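Local coordinates for protein tryptophanyl-tRNA synthetase (Aeropyrum pernix, PDB 3A04) that attaches L-tryptophan to its cognate tRNA at the cost of ATP, as a class I aminoacyl-tRNA synthetase, at residues Phe77-Phe83 and Glu131-Met136. Sequence-based numbering, arbitrary orientation.
Sequences FMPSGKF and EYIANM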
loop_
_atom_site.group_PDB
_atom_site.type_symbol
_atom_site.label_atom_id
_atom_site.label_comp_id
_atom_site.label_asym_id
_atom_site.label_seq_id
_atom_site.Cartn_x
_atom_site.Cartn_y
_atom_site.Cartn_z
ATOM N N PHE A 77 4.354 10.916 13.958
ATOM C CA PHE A 77 5.551 10.603 14.787
ATOM C C PHE A 77 6.005 9.183 14.466
ATOM O O PHE A 77 5.196 8.214 14.352
ATOM C CB PHE A 77 5.260 10.672 16.301
ATOM C CG PHE A 77 4.973 12.068 16.802
ATOM C CD1 PHE A 77 3.697 12.568 16.762
ATOM C CD2 PHE A 77 6.005 12.897 17.194
ATOM C CE1 PHE A 77 3.411 13.913 17.096
ATOM C CE2 PHE A 77 5.708 14.273 17.658
ATOM C CZ PHE A 77 4.444 14.740 17.564
ATOM N N MET A 78 7.297 9.079 14.293
ATOM C CA MET A 78 8.058 7.828 14.164
ATOM C C MET A 78 8.267 7.254 15.562
ATOM O O MET A 78 8.896 7.938 16.418
ATOM C CB MET A 78 9.417 8.137 13.488
ATOM C CG MET A 78 10.406 6.912 13.425
ATOM S SD MET A 78 9.701 5.399 12.723
ATOM C CE MET A 78 9.403 5.980 11.079
ATOM N N PRO A 79 7.726 6.042 15.842
ATOM C CA PRO A 79 7.865 5.490 17.220
ATOM C C PRO A 79 9.199 4.798 17.405
ATOM O O PRO A 79 9.244 3.586 17.446
ATOM C CB PRO A 79 6.743 4.473 17.315
ATOM C CG PRO A 79 6.598 3.935 15.832
ATOM C CD PRO A 79 6.798 5.225 15.015
ATOM N N SER A 80 10.275 5.586 17.506
ATOM C CA SER A 80 11.593 5.078 17.629
ATOM C C SER A 80 12.272 5.994 18.669
ATOM O O SER A 80 12.193 7.234 18.508
ATOM C CB SER A 80 12.321 5.364 16.309
ATOM O OG SER A 80 13.583 4.718 16.361
ATOM N N GLY A 81 12.965 5.420 19.670
ATOM C CA GLY A 81 13.745 6.257 20.598
ATOM C C GLY A 81 12.887 7.074 21.524
ATOM O O GLY A 81 11.665 6.916 21.577
ATOM N N LYS A 82 13.478 7.982 22.293
ATOM C CA LYS A 82 12.680 8.586 23.343
ATOM C C LYS A 82 12.149 9.942 22.909
ATOM O O LYS A 82 12.765 10.617 22.037
ATOM C CB LYS A 82 13.532 8.716 24.628
ATOM C CG LYS A 82 14.000 7.312 25.183
ATOM C CD LYS A 82 14.394 7.348 26.657
ATOM C CE LYS A 82 15.785 7.871 26.826
ATOM N NZ LYS A 82 16.445 7.380 28.144
ATOM N N PHE A 83 11.044 10.360 23.546
ATOM C CA PHE A 83 10.425 11.645 23.263
ATOM C C PHE A 83 11.266 12.784 23.851
ATOM O O PHE A 83 11.571 12.792 25.091
ATOM C CB PHE A 83 9.038 11.608 23.911
ATOM C CG PHE A 83 8.149 12.757 23.551
ATOM C CD1 PHE A 83 8.244 13.954 24.227
ATOM C CD2 PHE A 83 7.191 12.609 22.525
ATOM C CE1 PHE A 83 7.367 15.019 23.946
ATOM C CE2 PHE A 83 6.334 13.618 22.257
ATOM C CZ PHE A 83 6.432 14.849 22.959
ATOM N N GLU A 131 5.807 5.907 25.140
ATOM C CA GLU A 131 6.746 6.976 24.933
ATOM C C GLU A 131 6.123 8.165 24.153
ATOM O O GLU A 131 6.374 9.309 24.493
ATOM C CB GLU A 131 7.930 6.441 24.200
ATOM C CG GLU A 131 9.215 7.230 24.217
ATOM C CD GLU A 131 9.705 7.662 25.653
ATOM O OE1 GLU A 131 9.542 6.935 26.706
ATOM O OE2 GLU A 131 10.281 8.770 25.660
ATOM N N TYR A 132 5.320 7.934 23.132
ATOM C CA TYR A 132 4.846 9.047 22.372
ATOM C C TYR A 132 3.476 9.475 22.879
ATOM O O TYR A 132 3.328 10.618 23.333
ATOM C CB TYR A 132 4.876 8.737 20.846
ATOM C CG TYR A 132 6.328 8.817 20.382
ATOM C CD1 TYR A 132 7.245 7.784 20.649
ATOM C CD2 TYR A 132 6.806 9.967 19.862
ATOM C CE1 TYR A 132 8.591 7.894 20.277
ATOM C CE2 TYR A 132 8.136 10.071 19.479
ATOM C CZ TYR A 132 9.005 9.066 19.721
ATOM O OH TYR A 132 10.276 9.231 19.291
ATOM N N ILE A 133 2.449 8.603 22.747
ATOM C CA ILE A 133 1.114 9.080 23.114
ATOM C C ILE A 133 1.084 9.546 24.601
ATOM O O ILE A 133 0.480 10.579 24.919
ATOM C CB ILE A 133 0.016 8.039 22.810
ATOM C CG1 ILE A 133 -0.053 7.841 21.262
ATOM C CG2 ILE A 133 -1.355 8.494 23.358
ATOM C CD1 ILE A 133 -0.804 6.544 20.807
ATOM N N ALA A 134 1.682 8.747 25.484
ATOM C CA ALA A 134 1.601 9.095 26.905
ATOM C C ALA A 134 2.298 10.428 27.164
ATOM O O ALA A 134 1.754 11.232 27.872
ATOM C CB ALA A 134 2.151 7.976 27.792
ATOM N N ASN A 135 3.450 10.695 26.542
ATOM C CA ASN A 135 4.071 12.037 26.730
ATOM C C ASN A 135 3.249 13.169 26.144
ATOM O O ASN A 135 3.165 14.256 26.683
ATOM C CB ASN A 135 5.477 12.058 26.167
ATOM C CG ASN A 135 6.484 11.548 27.182
ATOM O OD1 ASN A 135 6.608 12.122 28.241
ATOM N ND2 ASN A 135 7.166 10.477 26.875
ATOM N N MET A 136 2.593 12.921 25.018
ATOM C CA MET A 136 1.721 13.946 24.457
ATOM C C MET A 136 0.535 14.303 25.374
ATOM O O MET A 136 0.183 15.453 25.561
ATOM C CB MET A 136 1.171 13.427 23.132
ATOM C CG MET A 136 2.273 13.540 22.075
ATOM S SD MET A 136 1.482 13.033 20.474
ATOM C CE MET A 136 2.563 11.719 20.057
HETATM O O HOH W 1 10.716 9.989 16.578
HETATM O O HOH W 2 11.244 10.940 26.983
#
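Phe-77, at the end of strand 72-77, presents one ring face to Met-136: methyl CE lies over it, offset toward the rim and 3.6 Å from CD1 of Phe-77, while SD approaches obliquely in a Met-aromatic contact. The bend at the end of the methionine chain (chi3 -123°) brings this methyl to the ring. Beyond Phe-77 the loop arches round the Tyr-132 ring. Met-78 O lies over one face of the phenol, and a water donates to both this carbonyl and Tyr-132 OH. Pro-79, centre of an inverse gamma turn, brings its CA against the same ring, 4.0 Å from Tyr-132 CE1. Tyr-132 OH donates to Ser-80 O (2.9 Å), arriving from above the carbonyl plane. A phenylalanine in place of Tyr-132 would probably leave Ser-80 O without this donor and the bridging water without one of its two acceptors. Gly-81 has a positive phi, a conformation that favours glycine, and its O rests near Tyr-132 CE1. Lys-82 lays CA and CB beside the Glu-131 carboxylate, but its NZ stays 6.8 Å from Glu-131 OE2, too far for a salt bridge. Glu-131 OE2 accepts the Phe-83 N-H (2.8 Å from N, N-H...O angle 166°) through its anti lone pair; a second water joins OE2 to Phe-83 O. The Phe-83 ring sets its edge toward the Tyr-132 face in an offset edge-to-face pair, planes at 69°, and takes Asn-135 CB over its centre, 3.9 Å from the centroid. Asn-135 ND2 is tied to Glu-131 O, one turn back, and OD1 to His-352, which fixes the amide. Pro-79 to Phe-83 belong to the HIGH motif of the class I catalytic domain, and Ser-259 of the KMSKS motif bonds Lys-82 N. The loop links strand 72-77 to helix 85-99, whose His-87 and Val-91 also pack on Phe-83, and rests against helix 121-139, which is flanked in turn by helix 334-364.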